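Local coordinates for lipoprotein (Clostridium difficile, PDB 4OTE), which probably serves as the methionine-binding component of a transport system, an NlpA-family lipoprotein here holding selenomethionine and zinc ions, at residues K80-C85 against D218-D223; T12-G17 against E231-I236; E53-L58 against S210-V215; E22-I27 against Y32-K37; C115-R120 against D195-L200. One frame throughout, in Å; residues are numbered along the deposited sequence.

Interaction 1 (K80-C85 against D218-D223); sequences KKLYVC and DVLTSD. With MSE (selenomethionine), chain C.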
# COMPACT_ATOMS: atom_id res chain seq x y z
N LYS A 80 3.81 8.69 12.46
CA LYS A 80 5.18 8.52 11.96
C LYS A 80 5.25 7.51 10.81
O LYS A 80 4.51 6.52 10.80
CB LYS A 80 6.09 8.04 13.10
CG LYS A 80 6.22 9.02 14.25
CD LYS A 80 7.04 8.44 15.39
CE LYS A 80 7.23 9.46 16.51
NZ LYS A 80 7.80 8.84 17.74
N LYS A 81 6.16 7.75 9.86
CA LYS A 81 6.40 6.82 8.76
C LYS A 81 6.95 5.50 9.29
O LYS A 81 7.86 5.50 10.12
CB LYS A 81 7.42 7.41 7.78
CG LYS A 81 7.01 8.70 7.08
CD LYS A 81 8.11 9.11 6.11
CE LYS A 81 7.98 10.55 5.62
NZ LYS A 81 6.61 10.91 5.16
N LEU A 82 6.42 4.37 8.82
CA LEU A 82 6.82 3.06 9.34
C LEU A 82 7.56 2.22 8.31
O LEU A 82 8.67 1.75 8.56
CB LEU A 82 5.60 2.29 9.85
CG LEU A 82 4.79 3.03 10.91
CD1 LEU A 82 3.58 2.20 11.32
CD2 LEU A 82 5.64 3.37 12.13
N TYR A 83 6.94 2.03 7.15
CA TYR A 83 7.52 1.20 6.10
C TYR A 83 6.90 1.51 4.74
O TYR A 83 5.75 1.94 4.66
CB TYR A 83 7.33 -0.28 6.42
CG TYR A 83 5.91 -0.63 6.82
CD1 TYR A 83 4.91 -0.80 5.86
CD2 TYR A 83 5.57 -0.80 8.16
CE1 TYR A 83 3.61 -1.11 6.23
CE2 TYR A 83 4.27 -1.11 8.53
CZ TYR A 83 3.30 -1.27 7.57
OH TYR A 83 2.01 -1.58 7.95
N VAL A 84 7.69 1.30 3.69
CA VAL A 84 7.24 1.49 2.32
C VAL A 84 6.91 0.13 1.72
O VAL A 84 7.56 -0.87 2.05
CB VAL A 84 8.32 2.17 1.46
CG1 VAL A 84 7.71 2.65 0.16
CG2 VAL A 84 8.94 3.34 2.21
N CYS A 85 5.92 0.10 0.83
CA CYS A 85 5.51 -1.10 0.13
C CYS A 85 5.52 -0.76 -1.36
O CYS A 85 4.46 -0.50 -1.94
CB CYS A 85 4.10 -1.52 0.57
SG CYS A 85 3.92 -1.88 2.34
N ASP A 218 5.27 3.60 19.59
CA ASP A 218 6.49 3.11 20.24
C ASP A 218 6.81 1.70 19.77
O ASP A 218 7.90 1.45 19.27
CB ASP A 218 6.37 3.15 21.77
CG ASP A 218 6.73 4.50 22.36
OD1 ASP A 218 7.17 5.39 21.60
OD2 ASP A 218 6.57 4.67 23.59
N VAL A 219 5.85 0.78 19.91
CA VAL A 219 6.11 -0.61 19.54
C VAL A 219 6.28 -0.78 18.03
O VAL A 219 7.05 -1.63 17.59
CB VAL A 219 5.04 -1.59 20.07
CG1 VAL A 219 4.85 -1.41 21.57
CG2 VAL A 219 3.72 -1.43 19.33
N LEU A 220 5.60 0.05 17.24
CA LEU A 220 5.67 -0.07 15.78
C LEU A 220 6.97 0.46 15.17
O LEU A 220 7.29 0.14 14.02
CB LEU A 220 4.47 0.61 15.11
CG LEU A 220 3.19 -0.23 15.04
CD1 LEU A 220 1.97 0.66 14.83
CD2 LEU A 220 3.29 -1.27 13.93
N THR A 221 7.72 1.25 15.94
CA THR A 221 9.04 1.71 15.53
C THR A 221 10.15 1.03 16.35
O THR A 221 11.29 1.48 16.34
CB THR A 221 9.16 3.24 15.65
OG1 THR A 221 8.85 3.65 16.99
CG2 THR A 221 8.21 3.93 14.70
N SER A 222 9.82 -0.06 17.04
CA SER A 222 10.79 -0.78 17.87
C SER A 222 11.73 -1.63 17.03
O SER A 222 11.46 -1.92 15.87
CB SER A 222 10.05 -1.70 18.86
OG SER A 222 9.36 -2.74 18.18
N ASP A 223 12.83 -2.07 17.64
CA ASP A 223 13.74 -3.02 17.01
C ASP A 223 13.01 -4.33 16.65
O ASP A 223 13.31 -4.95 15.63
CB ASP A 223 14.93 -3.33 17.91
CG ASP A 223 15.87 -2.15 18.07
OD1 ASP A 223 15.77 -1.16 17.32
OD2 ASP A 223 16.75 -2.22 18.96
N MSE C . 0.22 -0.92 1.07
CA MSE C . -0.31 0.04 0.05
C MSE C . 0.84 0.68 -0.65
O MSE C . 1.71 1.27 -0.01
OXT MSE C . 0.90 0.61 -1.88
CB MSE C . -1.18 1.14 0.66
CG MSE C . -1.84 2.01 -0.42
SE MSE C . -2.80 3.53 0.40
CE MSE C . -4.29 2.50 1.15
O HOH W 1 6.39 6.76 19.03
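Leu82, reaching from strand 76-84, sets its two methyl branches against the end of helix 211-220. Leu82 CD2 meets the methyl CG2 of Thr221 at 3.7 Å, the two side chains crossing at about a right angle. Leu82 CD1 lies 4.2 Å from CD1 of Leu220, a looser approach in the same apolar patch, which Leu58 of strand 56-58 also lines. Branched leucines suit this buried spot, and threonine is apt at its border because it offers both a methyl and a hydroxyl. Its chi1 of 56° turns OG1 back along the helix to Gln217 O and leaves CG2 to face Leu82. The outer side is loose and wet. The long Lys80 chain and Asp218 do not touch, Lys80 NZ and Asp218 OD1 being 5.2 Å apart. A water bridges them, accepting from Lys80 NZ at 2.8 Å and donating to Asp218 OD1 at 3.0 Å. Just beyond, Ser222 OG bonds back to Val219 O at 2.6 Å and N-caps helix 223-233 at Ala225 N. In strand 76-84 itself, Leu82 and Tyr83 stand opposite the single Asn199 of the adjacent antiparallel strand, the mark of a classic beta bulge, shortly before Cys85 of the selenomethionine pocket.

Interaction 2 (T12-G17 against E231-I236); sequences TLVPGG and EKYKGI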
# COMPACT_ATOMS: atom_id res chain seq x y z
N THR A 12 -5.43 -4.00 7.35
CA THR A 12 -5.35 -5.05 6.34
C THR A 12 -4.34 -6.08 6.84
O THR A 12 -3.38 -5.73 7.53
CB THR A 12 -4.91 -4.47 4.99
OG1 THR A 12 -3.82 -3.57 5.19
CG2 THR A 12 -6.06 -3.73 4.34
N LEU A 13 -4.56 -7.35 6.51
CA LEU A 13 -3.71 -8.42 7.04
C LEU A 13 -2.24 -8.18 6.73
O LEU A 13 -1.39 -8.24 7.63
CB LEU A 13 -4.13 -9.78 6.49
CG LEU A 13 -3.39 -10.99 7.07
CD1 LEU A 13 -3.48 -11.04 8.59
CD2 LEU A 13 -3.93 -12.28 6.45
N VAL A 14 -1.93 -7.89 5.47
CA VAL A 14 -0.55 -7.74 5.02
C VAL A 14 -0.25 -6.29 4.65
O VAL A 14 -0.96 -5.71 3.83
CB VAL A 14 -0.27 -8.65 3.81
CG1 VAL A 14 1.14 -8.41 3.27
CG2 VAL A 14 -0.46 -10.11 4.19
N PRO A 15 0.79 -5.69 5.25
CA PRO A 15 1.67 -6.22 6.30
C PRO A 15 1.27 -5.83 7.73
O PRO A 15 1.77 -6.40 8.69
CB PRO A 15 3.03 -5.60 5.96
CG PRO A 15 2.71 -4.34 5.22
CD PRO A 15 1.28 -4.39 4.76
N GLY A 16 0.37 -4.85 7.86
CA GLY A 16 0.08 -4.24 9.16
C GLY A 16 -0.59 -5.15 10.17
O GLY A 16 -0.26 -5.11 11.36
N GLY A 17 -1.55 -5.95 9.71
CA GLY A 17 -2.29 -6.85 10.60
C GLY A 17 -1.39 -7.86 11.28
O GLY A 17 -1.41 -7.99 12.51
N GLU A 231 12.24 -10.00 8.46
CA GLU A 231 12.21 -11.47 8.42
C GLU A 231 11.02 -12.00 7.60
O GLU A 231 11.16 -12.99 6.90
CB GLU A 231 12.25 -12.07 9.84
CG GLU A 231 10.90 -12.39 10.48
CD GLU A 231 11.02 -12.81 11.94
OE1 GLU A 231 12.10 -12.61 12.55
OE2 GLU A 231 10.04 -13.34 12.50
N LYS A 232 9.87 -11.34 7.68
CA LYS A 232 8.67 -11.81 6.97
C LYS A 232 8.60 -11.38 5.50
O LYS A 232 8.13 -12.14 4.66
CB LYS A 232 7.41 -11.35 7.69
CG LYS A 232 7.20 -12.00 9.04
CD LYS A 232 5.95 -11.45 9.72
CE LYS A 232 5.67 -12.15 11.04
NZ LYS A 232 5.01 -13.47 10.84
N TYR A 233 9.05 -10.17 5.19
CA TYR A 233 8.85 -9.61 3.86
C TYR A 233 10.12 -9.48 3.02
O TYR A 233 10.04 -9.34 1.81
CB TYR A 233 8.10 -8.29 3.97
CG TYR A 233 6.75 -8.50 4.61
CD1 TYR A 233 5.77 -9.23 3.96
CD2 TYR A 233 6.48 -8.02 5.89
CE1 TYR A 233 4.54 -9.46 4.54
CE2 TYR A 233 5.24 -8.24 6.48
CZ TYR A 233 4.28 -8.96 5.80
OH TYR A 233 3.06 -9.20 6.38
N LYS A 234 11.29 -9.55 3.66
CA LYS A 234 12.56 -9.61 2.95
C LYS A 234 12.53 -8.87 1.62
O LYS A 234 12.41 -9.49 0.56
CB LYS A 234 12.95 -11.07 2.72
N GLY A 235 12.61 -7.54 1.68
CA GLY A 235 12.81 -6.72 0.49
C GLY A 235 11.59 -6.04 -0.08
O GLY A 235 11.71 -4.98 -0.69
N ILE A 236 10.40 -6.63 0.10
CA ILE A 236 9.17 -6.06 -0.49
C ILE A 236 8.46 -5.07 0.43
O ILE A 236 7.67 -4.25 -0.04
CB ILE A 236 8.18 -7.14 -1.00
CG1 ILE A 236 7.58 -7.96 0.15
CG2 ILE A 236 8.88 -8.07 -1.99
CD1 ILE A 236 6.40 -8.80 -0.28
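The hydroxyl oxygen of Tyr233 is wedged among carbons of helix 13-22: its OH lies 3.3 Å from CA of Pro15 and 3.7 Å from CG1 of Val14. No hydrogen bond joins the two segments, and the contact is one of shape. A chi1 of -60°, with CG anti to the carbonyl carbon, swings the Tyr233 ring off the end of helix 223-233 toward Pro15 and Val14. Pro15 meets the ring obliquely, its CB 3.5 Å from Tyr233 CE2, while on the other ortho side of the hydroxyl Val14 CG1 stands 3.8 Å from Tyr233 CE1. A long flat residue suits the task of spanning two backbones whose nearest CA atoms, those of Pro15 and Tyr233, are 8.3 Å apart. The peptide bond before Pro15 is cis, and the helix opens with a wide pi-type turn in which Gly17 N bonds Thr12 O at 2.9 Å. Glycine fits at 17, where a CB would press on Leu13 CA. Tyr233 is the last residue of its own helix, and the chain turns away at Lys234 and Gly235. Thr174 of helix 173-176 bonds Val14 O and touches Pro15, beside the ligand pocket, so helix 173-176 and the end of helix 223-233 both pack on the start of helix 13-22, while Lys232 bonds the zinc ligand Glu18 further along it.

Interaction 3 (E53-L58 against S210-V215); sequences EIDANL and SEKIKV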
# COMPACT_ATOMS: atom_id res chain seq x y z
N GLU A 53 -15.06 3.53 16.14
CA GLU A 53 -15.09 2.08 16.38
C GLU A 53 -13.70 1.54 16.73
O GLU A 53 -13.58 0.59 17.50
CB GLU A 53 -15.64 1.34 15.16
CG GLU A 53 -15.97 -0.11 15.45
CD GLU A 53 -16.41 -0.90 14.23
OE1 GLU A 53 -16.33 -0.41 13.09
OE2 GLU A 53 -16.84 -2.06 14.43
N ILE A 54 -12.67 2.14 16.14
CA ILE A 54 -11.29 1.71 16.36
C ILE A 54 -10.46 2.92 16.80
O ILE A 54 -10.78 4.06 16.46
CB ILE A 54 -10.67 1.08 15.08
CG1 ILE A 54 -10.63 2.08 13.92
CG2 ILE A 54 -11.47 -0.16 14.68
CD1 ILE A 54 -10.15 1.51 12.61
N ASP A 55 -9.40 2.65 17.56
CA ASP A 55 -8.51 3.71 18.06
C ASP A 55 -7.56 4.21 16.98
O ASP A 55 -7.11 5.35 17.02
CB ASP A 55 -7.69 3.19 19.24
CG ASP A 55 -8.55 2.85 20.43
OD1 ASP A 55 -9.24 3.75 20.95
OD2 ASP A 55 -8.55 1.67 20.85
N ALA A 56 -7.24 3.34 16.02
CA ALA A 56 -6.29 3.65 14.97
C ALA A 56 -6.42 2.65 13.83
O ALA A 56 -7.09 1.62 13.97
CB ALA A 56 -4.88 3.65 15.53
N ASN A 57 -5.77 2.94 12.71
CA ASN A 57 -5.65 1.93 11.65
C ASN A 57 -4.26 1.91 11.04
O ASN A 57 -3.51 2.89 11.13
CB ASN A 57 -6.77 2.05 10.60
CG ASN A 57 -6.72 3.35 9.79
OD1 ASN A 57 -5.66 3.78 9.34
ND2 ASN A 57 -7.89 3.94 9.55
N LEU A 58 -3.91 0.77 10.45
CA LEU A 58 -2.61 0.57 9.83
C LEU A 58 -2.77 -0.07 8.45
O LEU A 58 -2.81 -1.30 8.33
CB LEU A 58 -1.72 -0.30 10.73
CG LEU A 58 -0.28 -0.52 10.26
CD1 LEU A 58 0.44 0.80 10.04
CD2 LEU A 58 0.48 -1.38 11.26
N SER A 210 -2.60 11.10 22.95
CA SER A 210 -3.09 10.06 23.87
C SER A 210 -2.06 8.95 24.07
O SER A 210 -1.23 8.70 23.19
CB SER A 210 -4.39 9.45 23.36
OG SER A 210 -4.17 8.59 22.26
N GLU A 211 -2.12 8.29 25.22
CA GLU A 211 -1.16 7.26 25.56
C GLU A 211 -1.27 6.02 24.66
O GLU A 211 -0.27 5.36 24.38
CB GLU A 211 -1.26 6.85 27.03
CG GLU A 211 -0.17 5.86 27.44
CD GLU A 211 0.11 5.83 28.93
OE1 GLU A 211 -0.85 5.81 29.73
OE2 GLU A 211 1.31 5.82 29.29
N LYS A 212 -2.49 5.70 24.21
CA LYS A 212 -2.70 4.52 23.37
C LYS A 212 -2.00 4.65 22.03
O LYS A 212 -1.39 3.70 21.54
CB LYS A 212 -4.20 4.27 23.17
CG LYS A 212 -4.91 3.81 24.43
CD LYS A 212 -6.38 3.53 24.17
CE LYS A 212 -7.07 2.99 25.41
NZ LYS A 212 -8.47 2.56 25.14
N ILE A 213 -2.09 5.84 21.43
CA ILE A 213 -1.43 6.10 20.15
C ILE A 213 0.08 6.11 20.36
O ILE A 213 0.84 5.59 19.54
CB ILE A 213 -1.91 7.44 19.54
CG1 ILE A 213 -3.40 7.36 19.19
CG2 ILE A 213 -1.10 7.82 18.31
CD1 ILE A 213 -3.77 6.24 18.24
N LYS A 214 0.49 6.70 21.47
CA LYS A 214 1.88 6.74 21.88
C LYS A 214 2.46 5.34 22.05
O LYS A 214 3.56 5.05 21.57
CB LYS A 214 1.99 7.52 23.18
CG LYS A 214 3.39 7.86 23.63
CD LYS A 214 3.32 8.78 24.83
CE LYS A 214 4.21 8.28 25.96
NZ LYS A 214 5.63 8.24 25.54
N VAL A 215 1.72 4.46 22.73
CA VAL A 215 2.15 3.07 22.92
C VAL A 215 2.29 2.35 21.58
O VAL A 215 3.26 1.64 21.35
CB VAL A 215 1.18 2.29 23.85
CG1 VAL A 215 1.32 0.78 23.67
CG2 VAL A 215 1.42 2.67 25.30
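Lys212 and Ile213 face Asp55 and Ala56 across this partly buried contact. Segment 210-215 begins with Ser210 at the N-cap position of its helix, a usual place for a small hydroxyl residue, and Glu211 follows, bonded to the hydroxyl of Tyr32. Lys212 stretches its chain past Asp55, the aliphatic CD 4.3 Å from Asp55 OD1. The charges stay 4.4 Å apart, Lys212 NZ to Asp55 OD2, too far for a salt bridge; each has its own partner, NZ bonding Lys6 O and OD2 accepting from Val8 N. Ile213 is the apolar centre: with chi1 -65° and chi2 -57° the chain bends to carry CD1 toward the strand, 3.9 Å from Ala56 CB and 3.7 Å from Asp55 O. The small alanine leaves room for that methyl. Helix 211-220 thus lies against strand 56-58, which runs between strands 6-12 and 199-204 of the mixed sheet.

Interaction 4 (E22-I27 against Y32-K37); sequences ELKPLI and YTLEVK. With ZN (zinc ion), chain G.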
# COMPACT_ATOMS: atom_id res chain seq x y z
N GLU A 22 2.05 -9.89 15.89
CA GLU A 22 3.33 -10.31 16.45
C GLU A 22 3.88 -9.32 17.48
O GLU A 22 4.80 -9.66 18.21
CB GLU A 22 4.35 -10.54 15.33
CG GLU A 22 4.01 -11.71 14.42
CD GLU A 22 4.12 -13.06 15.11
OE1 GLU A 22 4.77 -13.15 16.17
OE2 GLU A 22 3.55 -14.05 14.59
N LEU A 23 3.32 -8.12 17.53
CA LEU A 23 3.70 -7.11 18.53
C LEU A 23 2.81 -7.10 19.78
O LEU A 23 3.04 -6.30 20.69
CB LEU A 23 3.70 -5.71 17.89
CG LEU A 23 4.84 -5.44 16.92
CD1 LEU A 23 4.57 -4.17 16.12
CD2 LEU A 23 6.17 -5.34 17.65
N LYS A 24 1.80 -7.97 19.82
CA LYS A 24 0.90 -8.08 20.98
C LYS A 24 1.62 -8.21 22.32
O LYS A 24 1.32 -7.47 23.24
CB LYS A 24 -0.04 -9.29 20.85
CG LYS A 24 -1.42 -8.99 20.32
CD LYS A 24 -2.23 -10.27 20.36
CE LYS A 24 -3.57 -10.12 19.69
NZ LYS A 24 -4.24 -11.44 19.59
N PRO A 25 2.56 -9.17 22.42
CA PRO A 25 3.27 -9.35 23.69
C PRO A 25 4.01 -8.09 24.15
O PRO A 25 4.07 -7.81 25.34
CB PRO A 25 4.28 -10.46 23.38
CG PRO A 25 3.78 -11.14 22.16
CD PRO A 25 3.08 -10.07 21.38
N LEU A 26 4.56 -7.34 23.19
CA LEU A 26 5.27 -6.11 23.50
C LEU A 26 4.29 -5.04 23.97
O LEU A 26 4.60 -4.25 24.86
CB LEU A 26 6.04 -5.62 22.27
CG LEU A 26 7.10 -4.55 22.48
CD1 LEU A 26 8.07 -4.93 23.59
CD2 LEU A 26 7.87 -4.31 21.18
N ILE A 27 3.10 -5.02 23.37
CA ILE A 27 2.06 -4.08 23.78
C ILE A 27 1.56 -4.44 25.18
O ILE A 27 1.28 -3.55 26.00
CB ILE A 27 0.91 -4.03 22.75
CG1 ILE A 27 1.42 -3.39 21.46
CG2 ILE A 27 -0.28 -3.24 23.28
CD1 ILE A 27 0.57 -3.65 20.25
N TYR A 32 -1.08 -2.80 28.10
CA TYR A 32 -2.25 -2.67 27.24
C TYR A 32 -2.57 -3.98 26.53
O TYR A 32 -1.68 -4.77 26.24
CB TYR A 32 -2.04 -1.57 26.20
CG TYR A 32 -2.12 -0.18 26.77
CD1 TYR A 32 -1.01 0.41 27.38
CD2 TYR A 32 -3.30 0.56 26.72
CE1 TYR A 32 -1.08 1.68 27.92
CE2 TYR A 32 -3.37 1.84 27.25
CZ TYR A 32 -2.26 2.39 27.85
OH TYR A 32 -2.33 3.65 28.38
N THR A 33 -3.85 -4.19 26.25
CA THR A 33 -4.28 -5.32 25.45
C THR A 33 -4.58 -4.82 24.04
O THR A 33 -5.17 -3.76 23.88
CB THR A 33 -5.53 -5.98 26.06
OG1 THR A 33 -5.21 -6.46 27.37
CG2 THR A 33 -6.02 -7.14 25.20
N LEU A 34 -4.14 -5.57 23.03
CA LEU A 34 -4.37 -5.19 21.64
C LEU A 34 -5.39 -6.10 21.00
O LEU A 34 -5.32 -7.32 21.15
CB LEU A 34 -3.07 -5.29 20.83
CG LEU A 34 -3.25 -5.05 19.32
CD1 LEU A 34 -3.44 -3.57 19.04
CD2 LEU A 34 -2.08 -5.61 18.53
N GLU A 35 -6.35 -5.50 20.29
CA GLU A 35 -7.24 -6.24 19.41
C GLU A 35 -7.10 -5.69 18.00
O GLU A 35 -7.21 -4.49 17.77
CB GLU A 35 -8.69 -6.12 19.88
CG GLU A 35 -8.93 -6.80 21.22
CD GLU A 35 -10.37 -6.71 21.66
OE1 GLU A 35 -11.25 -7.14 20.88
OE2 GLU A 35 -10.63 -6.20 22.77
N VAL A 36 -6.84 -6.59 17.05
CA VAL A 36 -6.71 -6.22 15.65
C VAL A 36 -8.03 -6.55 14.94
O VAL A 36 -8.49 -7.69 14.97
CB VAL A 36 -5.56 -6.98 14.97
CG1 VAL A 36 -5.41 -6.54 13.52
CG2 VAL A 36 -4.26 -6.74 15.74
N LYS A 37 -8.63 -5.53 14.33
CA LYS A 37 -9.81 -5.72 13.51
C LYS A 37 -9.37 -5.77 12.04
O LYS A 37 -8.78 -4.81 11.53
CB LYS A 37 -10.79 -4.57 13.75
CG LYS A 37 -12.12 -4.72 13.03
CD LYS A 37 -13.01 -3.51 13.25
CE LYS A 37 -13.62 -3.49 14.65
NZ LYS A 37 -14.44 -4.70 14.91
ZN ZN G . 1.96 -14.26 13.34
O HOH W 2 -1.55 -6.89 23.71
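In the beta-alpha-beta crossover that joins parallel strands 6-12 and 33-39, Ile27 of helix 24-29 packs on Tyr32 and Leu34 at the point where the chain enters the second strand. Ile27 CD1 lies 3.7 Å from Leu34 CD2, and its other branch, CG2, sits 3.8 Å from Tyr32 CB, so the beta-branched side chain serves both neighbours. Leu34, its CG anti to the backbone N (chi1 174°), points toward helix 24-29, where Lys24 crosses it at about a right angle; Lys24 CG is 3.9 Å from Leu34 CD2. The long lysine covers the leucine with its methylenes and runs on past the strand backbone, Lys24 CE 3.6 Å from Leu34 O, its NZ making a long, weak ion pair with Glu21. One backbone bond closes the turn, Tyr32 N to Ile27 O at 3.2 Å with an N-H...O angle of 155°. A water also links the two backbones, donating to Lys24 O and accepting from Leu34 N, each at 3.0 Å, with a weak bond to Tyr32 O. The Tyr32 ring turns to other partners: its hydroxyl bonds Glu211 and its ring makes a cation-pi contact with Lys5. Just before the helix, Glu22, bent at chi2, binds a zinc ion through OE2 at 2.0 Å together with Glu18.

Interaction 5 (C115-R120 against D195-L200); sequences CSKNLR and DEYANL. With MSE (selenomethionine), chain C; ACT (acetate ion), chain S.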
# COMPACT_ATOMS: atom_id res chain seq x y z
N CYS A 115 -3.23 4.91 -10.62
CA CYS A 115 -3.13 4.84 -12.08
C CYS A 115 -2.05 5.80 -12.60
O CYS A 115 -1.14 5.39 -13.31
CB CYS A 115 -4.48 5.19 -12.71
SG CYS A 115 -4.49 5.20 -14.51
N SER A 116 -2.18 7.07 -12.22
CA SER A 116 -1.22 8.10 -12.60
C SER A 116 0.21 7.73 -12.19
O SER A 116 1.16 7.87 -12.97
CB SER A 116 -1.62 9.43 -11.96
OG SER A 116 -0.65 10.43 -12.20
N LYS A 117 0.36 7.25 -10.96
CA LYS A 117 1.66 6.87 -10.42
C LYS A 117 2.26 5.67 -11.17
O LYS A 117 3.46 5.64 -11.45
CB LYS A 117 1.52 6.57 -8.94
CG LYS A 117 2.84 6.34 -8.22
CD LYS A 117 2.71 6.59 -6.72
CE LYS A 117 1.58 5.79 -6.09
NZ LYS A 117 1.44 6.11 -4.65
N ASN A 118 1.41 4.70 -11.48
CA ASN A 118 1.83 3.53 -12.26
C ASN A 118 2.29 3.90 -13.67
O ASN A 118 3.27 3.33 -14.17
CB ASN A 118 0.70 2.50 -12.34
CG ASN A 118 0.53 1.73 -11.04
OD1 ASN A 118 1.40 1.73 -10.17
ND2 ASN A 118 -0.60 1.04 -10.92
N LEU A 119 1.59 4.83 -14.32
CA LEU A 119 1.97 5.28 -15.66
C LEU A 119 3.32 5.98 -15.64
O LEU A 119 4.12 5.82 -16.56
CB LEU A 119 0.90 6.19 -16.26
CG LEU A 119 -0.44 5.53 -16.59
CD1 LEU A 119 -1.47 6.59 -16.95
CD2 LEU A 119 -0.29 4.51 -17.71
N ARG A 120 3.58 6.76 -14.59
CA ARG A 120 4.87 7.44 -14.44
C ARG A 120 6.01 6.47 -14.15
O ARG A 120 7.15 6.72 -14.56
CB ARG A 120 4.80 8.52 -13.36
CG ARG A 120 3.90 9.69 -13.74
CD ARG A 120 4.61 11.04 -13.63
NE ARG A 120 3.81 12.13 -14.17
CZ ARG A 120 3.99 12.72 -15.36
NH1 ARG A 120 4.97 12.34 -16.18
NH2 ARG A 120 3.19 13.72 -15.73
N ASP A 195 9.73 7.47 0.57
CA ASP A 195 9.12 7.49 1.91
C ASP A 195 7.88 8.38 2.00
O ASP A 195 7.18 8.38 3.01
CB ASP A 195 10.15 7.84 3.00
CG ASP A 195 10.61 9.28 2.95
OD1 ASP A 195 10.24 10.02 2.02
OD2 ASP A 195 11.37 9.69 3.86
N GLU A 196 7.62 9.16 0.95
CA GLU A 196 6.36 9.88 0.82
C GLU A 196 5.18 8.91 0.86
O GLU A 196 4.10 9.25 1.35
CB GLU A 196 6.34 10.69 -0.48
CG GLU A 196 5.17 11.66 -0.60
CD GLU A 196 5.19 12.46 -1.90
OE1 GLU A 196 6.29 12.71 -2.44
OE2 GLU A 196 4.10 12.84 -2.38
N TYR A 197 5.40 7.69 0.37
CA TYR A 197 4.38 6.65 0.36
C TYR A 197 4.57 5.61 1.47
O TYR A 197 4.06 4.49 1.38
CB TYR A 197 4.36 5.98 -1.02
CG TYR A 197 4.09 6.96 -2.14
CD1 TYR A 197 2.93 7.73 -2.13
CD2 TYR A 197 4.99 7.13 -3.19
CE1 TYR A 197 2.68 8.64 -3.14
CE2 TYR A 197 4.74 8.03 -4.21
CZ TYR A 197 3.57 8.78 -4.18
OH TYR A 197 3.30 9.69 -5.17
N ALA A 198 5.28 5.99 2.53
CA ALA A 198 5.44 5.11 3.68
C ALA A 198 4.09 4.89 4.35
O ALA A 198 3.37 5.85 4.66
CB ALA A 198 6.43 5.71 4.67
N ASN A 199 3.72 3.63 4.55
CA ASN A 199 2.53 3.30 5.32
C ASN A 199 2.76 3.69 6.77
O ASN A 199 3.91 3.75 7.23
CB ASN A 199 2.19 1.81 5.23
CG ASN A 199 1.73 1.40 3.85
OD1 ASN A 199 2.08 2.02 2.84
ND2 ASN A 199 0.94 0.33 3.78
N LEU A 200 1.68 3.95 7.49
CA LEU A 200 1.78 4.49 8.83
C LEU A 200 0.49 4.30 9.61
O LEU A 200 -0.56 4.00 9.04
CB LEU A 200 2.17 5.98 8.78
CG LEU A 200 1.63 6.83 7.63
CD1 LEU A 200 0.13 7.05 7.75
CD2 LEU A 200 2.36 8.17 7.56
N MSE C . 0.22 -0.92 1.07
CA MSE C . -0.31 0.04 0.05
C MSE C . 0.84 0.68 -0.65
O MSE C . 1.71 1.27 -0.01
OXT MSE C . 0.90 0.61 -1.88
CB MSE C . -1.18 1.14 0.66
CG MSE C . -1.84 2.01 -0.42
SE MSE C . -2.80 3.53 0.40
CE MSE C . -4.29 2.50 1.15
C ACT S . 1.49 2.75 -3.41
O ACT S . 1.61 1.58 -3.84
OXT ACT S . 0.41 3.23 -3.03
CH3 ACT S . 2.72 3.60 -3.34
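Lys117 lays the end of its chain over one face of the Tyr197 ring, the two side chains coming from opposite directions. Its NZ is 3.3 Å from the ring centroid and 18° off the normal, a cation-pi contact displaced toward the CE1 rim. CE adds a CH-pi contact at 4.2 Å from the centroid, and CD reaches the phenol end, Lys117 CD being 3.5 Å from Tyr197 CZ. A kink makes this possible: Lys117 leaves helix 112-124 with CG anti to the backbone N and turns at chi3 (54°), which brings the ammonium across the ring. Lysine suits the place because it can span the 11.1 Å between the CA atoms of Lys117 and Tyr197, and the electron-rich tyrosine face receives its charge. Helix 112-124 packs on the five-stranded sheet, whereas the 195-200 segment runs into strand 199-204 of the other sheet, so the pair bridges two lobes with the ligand lodged near their junction. This agrees with the two-lobed design of substrate-binding proteins of the periplasmic-binding-protein class and is consistent with a ligand-bound, closed form. Asn199, two residues beyond the tyrosine, belongs to the selenomethionine pocket. An acetate ion, probably from the crystallisation liquor, lies by the lysine and takes a weak hydrogen bond from Lys117 NZ to OXT at 3.5 Å; it is also bonded to His61, another pocket residue, whose ring meets that of Tyr197 with the planes at about 60°.

Interactions 1, 2 and 4 are buried, interaction 3 is partly buried and interaction 5 lies at the surface. Interactions 1 and 3 share a continuous apolar layer under helix 211-220, which rests on the mixed sheet through its two ends. Interaction 4 joins the same core from the crossover helix, where Ile27 meets Val219, and adds a direct backbone bond, which no other pair has, and a backbone-bridging water; the water of interaction 1 links charged side chains at the surface. Interaction 2, purely a matter of shape, reaches interaction 1 through Pro15 against Tyr83. Interaction 5 sets a charge on an aromatic ring across the two lobes, yet its strand pairs with that of interaction 1.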